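Local coordinates for O-succinylhomoserine sulfhydrylase (Mycobacterium tuberculosis, PDB 3NDN), which probably catalyses the pyridoxal-phosphate-dependent formation of L-homocysteine from O-succinyl-L-homoserine and hydrogen sulfide, a step in methionine biosynthesis, at residues A119-V124 against P166-F171; A108-L113 against E139-W144; A288-E293 against E400-L405; R352-S357 against I406-R411. All blocks are in the same frame, centred on the assembly; numbering follows the deposited sequence.

Contact 1 of 4, residues A119-V124 against P166-F171; sequences AGDRLV and PTQAVF
Two neighbouring parallel strands of the seven-stranded mixed sheet in the pyridoxal-phosphate-binding domain begin here. L123 pairs with A169 and V124 with V170. V124 N donates to A169 O at 3.0 Å in a nearly straight bond (169°). F171 N then donates back to V124 O at 3.2 Å. L123 and A169 share one sheet face, where helix 131-143 packs. V124 and V170 share the opposite face, under W159 of helix 156-162.

Before the regular pairing the pattern changes. R122 O takes two backbone donors, Q168 N and A169 N, both in its carbonyl plane. Q168 has a helix-like backbone, which brings the two successive N-H groups to the same oxygen. Its side chain bends at chi2 (73°) and returns to the other strand, so that OE1 accepts from R122 N at 2.8 Å. An amide oxygen thus takes the place of a backbone acceptor. D121 crosses this amide at about a right angle, and its OD2 accepts from G118 N.

CD1 of L123 reaches along its face to CB of F171, at 4.1 Å. The R122 chain runs extended from CG to NE. Its NH1 donates twice: to A162 O, and to T167 OG1 at 2.9 Å, close to the guanidinium plane.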
loop_
_atom_site.group_PDB
_atom_site.type_symbol
_atom_site.label_atom_id
_atom_site.label_comp_id
_atom_site.label_asym_id
_atom_site.label_seq_id
_atom_site.Cartn_x
_atom_site.Cartn_y
_atom_site.Cartn_z
ATOM N N ALA A 119 -4.727 -40.025 5.414
ATOM C CA ALA A 119 -4.744 -41.072 6.441
ATOM C C ALA A 119 -4.181 -42.374 5.876
ATOM O O ALA A 119 -4.614 -42.836 4.823
ATOM C CB ALA A 119 -6.174 -41.273 6.988
ATOM N N GLY A 120 -3.180 -42.932 6.553
ATOM C CA GLY A 120 -2.598 -44.227 6.145
ATOM C C GLY A 120 -1.341 -44.164 5.286
ATOM O O GLY A 120 -0.622 -45.159 5.157
ATOM N N ASP A 121 -1.080 -42.996 4.691
ATOM C CA ASP A 121 0.135 -42.774 3.903
ATOM C C ASP A 121 1.363 -42.617 4.799
ATOM O O ASP A 121 1.227 -42.423 6.004
ATOM C CB ASP A 121 -0.034 -41.559 2.986
ATOM C CG ASP A 121 -1.042 -41.805 1.869
ATOM O OD1 ASP A 121 -1.086 -42.931 1.318
ATOM O OD2 ASP A 121 -1.791 -40.866 1.537
ATOM N N ARG A 122 2.555 -42.699 4.206
ATOM C CA ARG A 122 3.823 -42.811 4.955
ATOM C C ARG A 122 4.834 -41.712 4.574
ATOM O O ARG A 122 5.091 -41.498 3.386
ATOM C CB ARG A 122 4.435 -44.196 4.696
ATOM C CG ARG A 122 5.728 -44.525 5.464
ATOM C CD ARG A 122 6.092 -46.027 5.330
ATOM N NE ARG A 122 7.047 -46.455 6.359
ATOM C CZ ARG A 122 8.368 -46.429 6.218
ATOM N NH1 ARG A 122 8.911 -46.018 5.077
ATOM N NH2 ARG A 122 9.150 -46.829 7.216
ATOM N N LEU A 123 5.409 -41.057 5.590
ATOM C CA LEU A 123 6.426 -39.996 5.420
ATOM C C LEU A 123 7.746 -40.380 6.095
ATOM O O LEU A 123 7.739 -40.872 7.221
ATOM C CB LEU A 123 5.906 -38.656 6.013
ATOM C CG LEU A 123 6.865 -37.487 6.326
ATOM C CD1 LEU A 123 7.511 -36.935 5.060
ATOM C CD2 LEU A 123 6.181 -36.347 7.098
ATOM N N VAL A 124 8.869 -40.170 5.400
ATOM C CA VAL A 124 10.199 -40.272 6.023
ATOM C C VAL A 124 10.876 -38.888 6.050
ATOM O O VAL A 124 11.103 -38.279 5.004
ATOM C CB VAL A 124 11.097 -41.320 5.310
ATOM C CG1 VAL A 124 12.490 -41.361 5.928
ATOM C CG2 VAL A 124 10.449 -42.710 5.374
ATOM N N PRO A 166 7.541 -49.466 0.634
ATOM C CA PRO A 166 6.855 -48.385 -0.107
ATOM C C PRO A 166 6.536 -47.159 0.748
ATOM O O PRO A 166 6.058 -47.295 1.881
ATOM C CB PRO A 166 5.565 -49.045 -0.604
ATOM C CG PRO A 166 5.942 -50.515 -0.744
ATOM C CD PRO A 166 6.935 -50.789 0.365
ATOM N N THR A 167 6.806 -45.980 0.183
ATOM C CA THR A 167 6.734 -44.689 0.883
ATOM C C THR A 167 6.101 -43.637 -0.058
ATOM O O THR A 167 6.258 -43.727 -1.287
ATOM C CB THR A 167 8.166 -44.278 1.366
ATOM O OG1 THR A 167 8.672 -45.287 2.258
ATOM C CG2 THR A 167 8.193 -42.912 2.072
ATOM N N GLN A 168 5.369 -42.670 0.512
ATOM C CA GLN A 168 4.708 -41.611 -0.278
ATOM C C GLN A 168 5.512 -40.298 -0.385
ATOM O O GLN A 168 5.553 -39.684 -1.456
ATOM C CB GLN A 168 3.291 -41.323 0.255
ATOM C CG GLN A 168 2.207 -42.283 -0.245
ATOM C CD GLN A 168 2.308 -43.665 0.396
ATOM O OE1 GLN A 168 2.436 -43.787 1.620
ATOM N NE2 GLN A 168 2.267 -44.708 -0.430
ATOM N N ALA A 169 6.147 -39.879 0.712
ATOM C CA ALA A 169 6.897 -38.611 0.739
ATOM C C ALA A 169 8.185 -38.672 1.558
ATOM O O ALA A 169 8.283 -39.441 2.510
ATOM C CB ALA A 169 6.003 -37.455 1.224
ATOM N N VAL A 170 9.162 -37.855 1.148
ATOM C CA VAL A 170 10.415 -37.607 1.870
ATOM C C VAL A 170 10.564 -36.072 2.059
ATOM O O VAL A 170 10.340 -35.309 1.109
ATOM C CB VAL A 170 11.616 -38.186 1.078
ATOM C CG1 VAL A 170 12.957 -37.561 1.510
ATOM C CG2 VAL A 170 11.665 -39.739 1.214
ATOM N N PHE A 171 10.922 -35.624 3.267
ATOM C CA PHE A 171 11.105 -34.173 3.551
ATOM C C PHE A 171 12.419 -33.910 4.316
ATOM O O PHE A 171 12.689 -34.583 5.304
ATOM C CB PHE A 171 9.912 -33.634 4.364
ATOM C CG PHE A 171 10.010 -32.154 4.712
ATOM C CD1 PHE A 171 9.834 -31.182 3.737
ATOM C CD2 PHE A 171 10.302 -31.742 6.012
ATOM C CE1 PHE A 171 9.941 -29.809 4.048
ATOM C CE2 PHE A 171 10.399 -30.371 6.336
ATOM C CZ PHE A 171 10.219 -29.407 5.347
#

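Contact 2 of 4, residues A108-L113 against E139-W144; sequences AVFTSL and EILPRW
F110 is the centre of the tight part of this contact. Its CG is anti to the backbone N (chi1 172°), which carries the ring tip across to the end of the other helix and the residue after it. There CE1 and CZ meet three side chains. CZ lies 3.7 Å from W144 CZ3, and CE1 lies in the indole plane at the edge of W144. The two side chains cross at about a right angle. L141 CD2 reaches F110 CE1 at 3.9 Å, and I140 CG2 touches the same carbon at 4.2 Å. The other branch of L141, CD1, meets L113 CB at 4.1 Å, so L141 sits across F110 and L113. All five residues are buried and the contact is wholly apolar.

The short helix axes approach only to 12.0 Å, and side chains alone bridge the gap. The far side of 139-144 is looser: E139 is exposed, and P142 and R143 are partly so. E139 makes a salt bridge to K253 of the second subunit. That subunit also packs on F110 and I140. W144 NE1 donates to its L117 O, and the ring meets its W144, with planes about 20° apart.

Helices 105-114 and 131-143 precede and follow strand 122-126 and pack on the same sheet face. Such neighbouring connecting helices are typical of successive beta-alpha-beta crossovers in an alpha/beta domain.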
loop_
_atom_site.group_PDB
_atom_site.type_symbol
_atom_site.label_atom_id
_atom_site.label_comp_id
_atom_site.label_asym_id
_atom_site.label_seq_id
_atom_site.Cartn_x
_atom_site.Cartn_y
_atom_site.Cartn_z
ATOM N N ALA A 108 3.241 -23.159 2.725
ATOM C CA ALA A 108 3.819 -23.972 1.642
ATOM C C ALA A 108 4.227 -25.378 2.118
ATOM O O ALA A 108 3.932 -26.354 1.445
ATOM C CB ALA A 108 5.019 -23.257 0.960
ATOM N N VAL A 109 4.909 -25.460 3.266
ATOM C CA VAL A 109 5.322 -26.738 3.843
ATOM C C VAL A 109 4.132 -27.663 4.162
ATOM O O VAL A 109 4.121 -28.834 3.741
ATOM C CB VAL A 109 6.200 -26.541 5.127
ATOM C CG1 VAL A 109 6.515 -27.887 5.785
ATOM C CG2 VAL A 109 7.473 -25.789 4.790
ATOM N N PHE A 110 3.131 -27.140 4.885
ATOM C CA PHE A 110 1.973 -27.955 5.281
ATOM C C PHE A 110 1.138 -28.393 4.064
ATOM O O PHE A 110 0.786 -29.577 3.936
ATOM C CB PHE A 110 1.079 -27.260 6.346
ATOM C CG PHE A 110 -0.202 -28.000 6.607
ATOM C CD1 PHE A 110 -0.208 -29.157 7.401
ATOM C CD2 PHE A 110 -1.388 -27.604 5.983
ATOM C CE1 PHE A 110 -1.378 -29.884 7.606
ATOM C CE2 PHE A 110 -2.569 -28.312 6.179
ATOM C CZ PHE A 110 -2.574 -29.463 6.990
ATOM N N THR A 111 0.838 -27.454 3.168
ATOM C CA THR A 111 0.012 -27.763 1.995
ATOM C C THR A 111 0.719 -28.723 1.013
ATOM O O THR A 111 0.072 -29.610 0.449
ATOM C CB THR A 111 -0.523 -26.476 1.300
ATOM O OG1 THR A 111 -1.319 -25.734 2.238
ATOM C CG2 THR A 111 -1.373 -26.797 0.082
ATOM N N SER A 112 2.035 -28.585 0.855
ATOM C CA SER A 112 2.779 -29.452 -0.082
ATOM C C SER A 112 2.775 -30.909 0.420
ATOM O O SER A 112 2.516 -31.843 -0.362
ATOM C CB SER A 112 4.202 -28.951 -0.325
ATOM O OG SER A 112 5.017 -29.048 0.838
ATOM N N LEU A 113 3.049 -31.075 1.717
ATOM C CA LEU A 113 3.022 -32.384 2.373
ATOM C C LEU A 113 1.617 -32.971 2.479
ATOM O O LEU A 113 1.429 -34.180 2.253
ATOM C CB LEU A 113 3.686 -32.323 3.753
ATOM C CG LEU A 113 5.191 -32.081 3.772
ATOM C CD1 LEU A 113 5.677 -31.814 5.198
ATOM C CD2 LEU A 113 5.966 -33.262 3.150
ATOM N N GLU A 139 3.511 -34.096 14.934
ATOM C CA GLU A 139 2.250 -33.974 15.683
ATOM C C GLU A 139 0.992 -33.719 14.847
ATOM O O GLU A 139 -0.023 -34.406 15.027
ATOM C CB GLU A 139 2.358 -32.897 16.770
ATOM C CG GLU A 139 3.444 -33.154 17.833
ATOM C CD GLU A 139 3.598 -31.989 18.805
ATOM O OE1 GLU A 139 2.617 -31.256 19.034
ATOM O OE2 GLU A 139 4.706 -31.804 19.355
ATOM N N ILE A 140 1.037 -32.718 13.962
ATOM C CA ILE A 140 -0.169 -32.308 13.227
ATOM C C ILE A 140 -0.620 -33.343 12.187
ATOM O O ILE A 140 -1.798 -33.701 12.145
ATOM C CB ILE A 140 -0.028 -30.879 12.611
ATOM C CG1 ILE A 140 0.120 -29.839 13.733
ATOM C CG2 ILE A 140 -1.237 -30.549 11.704
ATOM C CD1 ILE A 140 0.430 -28.393 13.256
ATOM N N LEU A 141 0.298 -33.828 11.356
ATOM C CA LEU A 141 -0.068 -34.829 10.360
ATOM C C LEU A 141 -0.397 -36.235 10.955
ATOM O O LEU A 141 -1.351 -36.873 10.509
ATOM C CB LEU A 141 0.965 -34.895 9.217
ATOM C CG LEU A 141 0.906 -33.718 8.227
ATOM C CD1 LEU A 141 2.100 -33.713 7.269
ATOM C CD2 LEU A 141 -0.413 -33.704 7.443
ATOM N N PRO A 142 0.382 -36.710 11.949
ATOM C CA PRO A 142 -0.023 -37.979 12.593
ATOM C C PRO A 142 -1.395 -37.940 13.305
ATOM O O PRO A 142 -2.062 -38.977 13.391
ATOM C CB PRO A 142 1.122 -38.248 13.579
ATOM C CG PRO A 142 2.339 -37.606 12.899
ATOM C CD PRO A 142 1.737 -36.307 12.372
ATOM N N ARG A 143 -1.830 -36.768 13.780
ATOM C CA ARG A 143 -3.183 -36.626 14.376
ATOM C C ARG A 143 -4.271 -36.908 13.320
ATOM O O ARG A 143 -5.378 -37.352 13.648
ATOM C CB ARG A 143 -3.370 -35.236 15.029
ATOM C CG ARG A 143 -4.763 -34.960 15.639
ATOM C CD ARG A 143 -4.785 -33.610 16.376
ATOM N NE ARG A 143 -6.122 -33.135 16.758
ATOM C CZ ARG A 143 -6.869 -32.303 16.028
ATOM N NH1 ARG A 143 -6.438 -31.877 14.842
ATOM N NH2 ARG A 143 -8.062 -31.905 16.474
ATOM N N TRP A 144 -3.921 -36.681 12.056
ATOM C CA TRP A 144 -4.804 -36.945 10.919
ATOM C C TRP A 144 -4.454 -38.266 10.179
ATOM O O TRP A 144 -4.807 -38.452 9.001
ATOM C CB TRP A 144 -4.835 -35.727 9.965
ATOM C CG TRP A 144 -5.695 -34.562 10.477
ATOM C CD1 TRP A 144 -6.901 -34.655 11.141
ATOM C CD2 TRP A 144 -5.426 -33.150 10.341
ATOM N NE1 TRP A 144 -7.387 -33.387 11.428
ATOM C CE2 TRP A 144 -6.504 -32.452 10.953
ATOM C CE3 TRP A 144 -4.375 -32.408 9.772
ATOM C CZ2 TRP A 144 -6.555 -31.045 11.019
ATOM C CZ3 TRP A 144 -4.429 -31.013 9.835
ATOM C CH2 TRP A 144 -5.512 -30.346 10.451
#

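Contact 3 of 4, residues A288-E293 against E400-L405; sequences AQRIAE and EDTDDL
The guanidinium of R290 is met on one face by T402 and at its edge by D403. This is helix-helix packing in the C-terminal part of the chain, where helix 277-296 meets the first turn of helix 402-413. The T402 methyl CG2 sits 3.7 Å above the guanidinium plane, over its centre. At the edge, R290 NH2 donates to D403 OD1 at 3.1 Å (159°), in a salt bridge close to the guanidinium plane. The oxygen is met nearly along its C-O axis. The carboxylate is turned 71° from the guanidinium, so the two flat groups are far from coplanar and share a single bond.

D401 is the N-cap of the second helix. Its OD2 accepts weakly from D403 N and D404 N. The acidic groups D401 and D403 at this helix start probably suit the helix dipole.

R290 bends at chi3 (56°), which folds its tip over T402. The T402 methyl is anti to the backbone N and faces R290, while OG1 bonds to S287 OG. R290 and D403 are exposed, and their salt bridge lies on the outer side of the contact. On another side of the same helix start, D404 OD2 is bonded to T29 and S26 of the third subunit. Deeper in, I291 and L405 are buried and cross obliquely. They touch tip to tip, I291 CD1 to L405 CD1 at 4.2 Å.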
loop_
_atom_site.group_PDB
_atom_site.type_symbol
_atom_site.label_atom_id
_atom_site.label_comp_id
_atom_site.label_asym_id
_atom_site.label_seq_id
_atom_site.Cartn_x
_atom_site.Cartn_y
_atom_site.Cartn_z
ATOM N N ALA A 288 29.529 -12.844 4.360
ATOM C CA ALA A 288 29.478 -13.938 5.353
ATOM C C ALA A 288 30.768 -14.809 5.331
ATOM O O ALA A 288 31.276 -15.233 6.395
ATOM C CB ALA A 288 28.244 -14.782 5.130
ATOM N N GLN A 289 31.314 -15.044 4.131
ATOM C CA GLN A 289 32.590 -15.780 3.973
ATOM C C GLN A 289 33.716 -15.069 4.730
ATOM O O GLN A 289 34.500 -15.716 5.427
ATOM C CB GLN A 289 32.942 -15.908 2.478
ATOM C CG GLN A 289 34.252 -16.641 2.161
ATOM C CD GLN A 289 34.105 -18.155 2.144
ATOM O OE1 GLN A 289 33.166 -18.701 1.561
ATOM N NE2 GLN A 289 35.064 -18.842 2.751
ATOM N N ARG A 290 33.803 -13.741 4.588
ATOM C CA ARG A 290 34.820 -12.947 5.298
ATOM C C ARG A 290 34.639 -12.973 6.822
ATOM O O ARG A 290 35.617 -13.030 7.567
ATOM C CB ARG A 290 34.854 -11.478 4.812
ATOM C CG ARG A 290 35.522 -11.231 3.453
ATOM C CD ARG A 290 35.648 -9.718 3.141
ATOM N NE ARG A 290 36.366 -9.008 4.202
ATOM C CZ ARG A 290 36.412 -7.685 4.365
ATOM N NH1 ARG A 290 35.787 -6.862 3.531
ATOM N NH2 ARG A 290 37.099 -7.177 5.384
ATOM N N ILE A 291 33.391 -12.896 7.273
ATOM C CA ILE A 291 33.051 -12.920 8.710
ATOM C C ILE A 291 33.358 -14.294 9.344
ATOM O O ILE A 291 33.874 -14.369 10.471
ATOM C CB ILE A 291 31.561 -12.426 8.954
ATOM C CG1 ILE A 291 31.461 -10.912 8.719
ATOM C CG2 ILE A 291 31.063 -12.754 10.384
ATOM C CD1 ILE A 291 30.030 -10.374 8.467
ATOM N N ALA A 292 33.079 -15.370 8.610
ATOM C CA ALA A 292 33.389 -16.729 9.068
ATOM C C ALA A 292 34.894 -16.925 9.264
ATOM O O ALA A 292 35.327 -17.495 10.271
ATOM C CB ALA A 292 32.845 -17.759 8.083
ATOM N N GLU A 293 35.686 -16.423 8.310
ATOM C CA GLU A 293 37.144 -16.492 8.395
ATOM C C GLU A 293 37.714 -15.652 9.560
ATOM O O GLU A 293 38.683 -16.062 10.223
ATOM C CB GLU A 293 37.770 -16.100 7.041
ATOM C CG GLU A 293 37.462 -17.100 5.914
ATOM C CD GLU A 293 37.779 -16.568 4.518
ATOM O OE1 GLU A 293 38.041 -15.351 4.371
ATOM O OE2 GLU A 293 37.745 -17.372 3.558
ATOM N N GLU A 400 25.231 -4.157 5.315
ATOM C CA GLU A 400 26.143 -3.138 5.865
ATOM C C GLU A 400 27.609 -3.413 5.426
ATOM O O GLU A 400 27.945 -4.538 5.015
ATOM C CB GLU A 400 26.037 -3.040 7.398
ATOM C CG GLU A 400 24.615 -2.914 7.954
ATOM C CD GLU A 400 23.984 -4.260 8.331
ATOM O OE1 GLU A 400 24.276 -5.282 7.689
ATOM O OE2 GLU A 400 23.160 -4.294 9.261
ATOM N N ASP A 401 28.444 -2.372 5.446
ATOM C CA ASP A 401 29.892 -2.518 5.169
ATOM C C ASP A 401 30.498 -3.661 5.998
ATOM O O ASP A 401 30.276 -3.737 7.199
ATOM C CB ASP A 401 30.627 -1.204 5.473
ATOM C CG ASP A 401 32.088 -1.226 5.039
ATOM O OD1 ASP A 401 32.367 -0.979 3.850
ATOM O OD2 ASP A 401 32.971 -1.473 5.893
ATOM N N THR A 402 31.238 -4.558 5.346
ATOM C CA THR A 402 31.818 -5.728 6.035
ATOM C C THR A 402 32.776 -5.312 7.163
ATOM O O THR A 402 32.829 -5.947 8.225
ATOM C CB THR A 402 32.514 -6.706 5.043
ATOM O OG1 THR A 402 31.606 -7.027 3.980
ATOM C CG2 THR A 402 32.927 -8.001 5.749
ATOM N N ASP A 403 33.516 -4.234 6.929
ATOM C CA ASP A 403 34.438 -3.693 7.931
ATOM C C ASP A 403 33.717 -3.153 9.173
ATOM O O ASP A 403 34.223 -3.267 10.280
ATOM C CB ASP A 403 35.303 -2.579 7.317
ATOM C CG ASP A 403 36.262 -3.089 6.244
ATOM O OD1 ASP A 403 36.683 -4.276 6.299
ATOM O OD2 ASP A 403 36.617 -2.273 5.361
ATOM N N ASP A 404 32.543 -2.548 8.987
ATOM C CA ASP A 404 31.772 -2.007 10.109
ATOM C C ASP A 404 31.204 -3.161 10.966
ATOM O O ASP A 404 31.130 -3.046 12.194
ATOM C CB ASP A 404 30.617 -1.095 9.625
ATOM C CG ASP A 404 31.093 0.243 9.012
ATOM O OD1 ASP A 404 32.170 0.757 9.380
ATOM O OD2 ASP A 404 30.355 0.807 8.164
ATOM N N LEU A 405 30.807 -4.259 10.316
ATOM C CA LEU A 405 30.268 -5.440 11.022
ATOM C C LEU A 405 31.354 -6.173 11.833
ATOM O O LEU A 405 31.119 -6.578 12.982
ATOM C CB LEU A 405 29.573 -6.397 10.052
ATOM C CG LEU A 405 28.261 -5.911 9.389
ATOM C CD1 LEU A 405 27.878 -6.790 8.209
ATOM C CD2 LEU A 405 27.114 -5.861 10.419
#

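Contact 4 of 4, residues R352-S357 against I406-R411; sequences RLIDIS and IADIDR
D408 projects from helix 402-413 with CG anti to its backbone N (chi1 -164°), straight at the segment 352-357. Its CB lies 4.2 Å from L353 CB. Its CG comes next, 3.4 Å from L353 N. The two oxygens then divide three successive backbone N-H groups between them. OD1 accepts from R352 N at 2.9 Å, through its syn lone pair, and the bond is nearly straight (169°). OD2 accepts from two donors. L353 N is 3.0 Å from OD2 and stands well above the carboxylate plane. I354 N is also 3.0 Å from OD2, less far out of the plane, and its bond is the straightest of the three (174°). L353 CB touches the same oxygen at 3.4 Å.

In the fold, D408 ties the C-terminal helix 402-413 to the loop between helix 340-350 and strand 355-356. That strand is at one edge of the five-stranded mixed sheet within this chain, where I356 has backbone hydrogen bonds to the second subunit. The carboxylate is buried, and its three N-H donors probably favour the charged form. They also fix the rotation of the group and the path of the loop.

Beyond the loop, D355 turns away from the helix. Its carboxylate forms salt bridges to R33 and R38 of the third subunit. The guanidinium of R352 leads away as well, and its NH1 donates to D349 O. I354 crosses D408 obliquely on its way to the helix, and its CD1 ends 3.9 Å from I409 CG1.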
loop_
_atom_site.group_PDB
_atom_site.type_symbol
_atom_site.label_atom_id
_atom_site.label_comp_id
_atom_site.label_asym_id
_atom_site.label_seq_id
_atom_site.Cartn_x
_atom_site.Cartn_y
_atom_site.Cartn_z
ATOM N N ARG A 352 26.494 -2.931 19.166
ATOM C CA ARG A 352 25.956 -1.568 18.990
ATOM C C ARG A 352 25.489 -1.243 17.551
ATOM O O ARG A 352 24.943 -0.157 17.305
ATOM C CB ARG A 352 26.962 -0.515 19.488
ATOM C CG ARG A 352 27.228 -0.529 21.018
ATOM C CD ARG A 352 26.012 0.009 21.822
ATOM N NE ARG A 352 26.189 -0.086 23.279
ATOM C CZ ARG A 352 25.899 -1.158 24.022
ATOM N NH1 ARG A 352 25.423 -2.271 23.470
ATOM N NH2 ARG A 352 26.094 -1.124 25.331
ATOM N N LEU A 353 25.722 -2.166 16.613
ATOM C CA LEU A 353 25.247 -2.031 15.219
ATOM C C LEU A 353 24.258 -3.136 14.829
ATOM O O LEU A 353 23.183 -2.853 14.273
ATOM C CB LEU A 353 26.430 -1.970 14.219
ATOM C CG LEU A 353 26.128 -1.725 12.727
ATOM C CD1 LEU A 353 25.633 -0.293 12.460
ATOM C CD2 LEU A 353 27.335 -2.023 11.829
ATOM N N ILE A 354 24.644 -4.382 15.098
ATOM C CA ILE A 354 23.814 -5.572 14.845
ATOM C C ILE A 354 22.676 -5.625 15.894
ATOM O O ILE A 354 22.937 -5.416 17.075
ATOM C CB ILE A 354 24.708 -6.861 14.878
ATOM C CG1 ILE A 354 25.757 -6.836 13.750
ATOM C CG2 ILE A 354 23.880 -8.159 14.814
ATOM C CD1 ILE A 354 26.944 -7.802 13.948
ATOM N N ASP A 355 21.428 -5.850 15.447
ATOM C CA ASP A 355 20.244 -5.975 16.334
ATOM C C ASP A 355 20.083 -7.393 16.892
ATOM O O ASP A 355 20.381 -8.360 16.197
ATOM C CB ASP A 355 18.918 -5.659 15.571
ATOM C CG ASP A 355 18.791 -4.202 15.110
ATOM O OD1 ASP A 355 18.919 -3.267 15.933
ATOM O OD2 ASP A 355 18.493 -3.991 13.905
ATOM N N ILE A 356 19.570 -7.520 18.125
ATOM C CA ILE A 356 19.198 -8.839 18.713
ATOM C C ILE A 356 17.797 -9.229 18.192
ATOM O O ILE A 356 16.823 -8.538 18.476
ATOM C CB ILE A 356 19.203 -8.800 20.286
ATOM C CG1 ILE A 356 20.575 -8.406 20.827
ATOM C CG2 ILE A 356 18.747 -10.147 20.908
ATOM C CD1 ILE A 356 20.582 -8.034 22.328
ATOM N N SER A 357 17.711 -10.320 17.419
ATOM C CA SER A 357 16.466 -10.734 16.728
ATOM C C SER A 357 16.612 -12.151 16.162
ATOM O O SER A 357 17.712 -12.545 15.763
ATOM C CB SER A 357 16.135 -9.762 15.590
ATOM O OG SER A 357 14.872 -10.036 14.987
ATOM N N ILE A 406 32.520 -6.353 11.223
ATOM C CA ILE A 406 33.681 -6.961 11.907
ATOM C C ILE A 406 34.117 -6.161 13.138
ATOM O O ILE A 406 34.372 -6.743 14.195
ATOM C CB ILE A 406 34.859 -7.241 10.925
ATOM C CG1 ILE A 406 34.504 -8.445 10.042
ATOM C CG2 ILE A 406 36.167 -7.532 11.699
ATOM C CD1 ILE A 406 35.352 -8.617 8.787
ATOM N N ALA A 407 34.194 -4.837 13.001
ATOM C CA ALA A 407 34.438 -3.942 14.124
ATOM C C ALA A 407 33.442 -4.137 15.286
ATOM O O ALA A 407 33.858 -4.171 16.432
ATOM C CB ALA A 407 34.450 -2.466 13.668
ATOM N N ASP A 408 32.138 -4.233 14.985
ATOM C CA ASP A 408 31.095 -4.433 16.011
ATOM C C ASP A 408 31.231 -5.789 16.711
ATOM O O ASP A 408 31.056 -5.886 17.926
ATOM C CB ASP A 408 29.677 -4.284 15.387
ATOM C CG ASP A 408 28.560 -4.085 16.440
ATOM O OD1 ASP A 408 28.788 -3.396 17.465
ATOM O OD2 ASP A 408 27.425 -4.584 16.222
ATOM N N ILE A 409 31.536 -6.831 15.942
ATOM C CA ILE A 409 31.736 -8.174 16.502
ATOM C C ILE A 409 33.009 -8.219 17.389
ATOM O O ILE A 409 32.974 -8.749 18.496
ATOM C CB ILE A 409 31.785 -9.249 15.384
ATOM C CG1 ILE A 409 30.442 -9.313 14.630
ATOM C CG2 ILE A 409 32.138 -10.639 15.944
ATOM C CD1 ILE A 409 30.519 -10.138 13.312
ATOM N N ASP A 410 34.103 -7.631 16.911
ATOM C CA ASP A 410 35.375 -7.618 17.670
ATOM C C ASP A 410 35.267 -6.872 19.010
ATOM O O ASP A 410 35.835 -7.311 20.022
ATOM C CB ASP A 410 36.513 -7.037 16.814
ATOM C CG ASP A 410 37.918 -7.377 17.366
ATOM O OD1 ASP A 410 38.222 -8.561 17.613
ATOM O OD2 ASP A 410 38.727 -6.448 17.532
ATOM N N ARG A 411 34.545 -5.753 19.022
ATOM C CA ARG A 411 34.307 -5.015 20.261
ATOM C C ARG A 411 33.449 -5.841 21.225
ATOM O O ARG A 411 33.733 -5.888 22.426
ATOM C CB ARG A 411 33.683 -3.637 19.986
ATOM C CG ARG A 411 34.632 -2.674 19.268
ATOM C CD ARG A 411 34.211 -1.212 19.413
ATOM N NE ARG A 411 33.266 -0.807 18.372
ATOM C CZ ARG A 411 33.608 -0.258 17.204
ATOM N NH1 ARG A 411 34.888 -0.037 16.908
ATOM N NH2 ARG A 411 32.661 0.072 16.328
#

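Contacts 1 and 2 lie on one side of the chain's centre, and contacts 3 and 4 on the other; the centres of contacts 1 and 3 are about 42 Å apart. Contacts 1, 2 and 4 are buried, contact 3 only partly. The helices of contact 2 pack on one face of the sheet of contact 1, with F171 against V109 and L113. Contact 1 is held mostly by backbone bonds between strands, contact 2 by apolar side chains. Contacts 3 and 4 both use helix 402-413 and touch through L405 and I354. Contact 3 has an exposed salt bridge, whereas contact 4 buries a carboxylate among backbone N-H groups. Contacts 1, 2 and 4 reach the second subunit, contacts 3 and 4 the third.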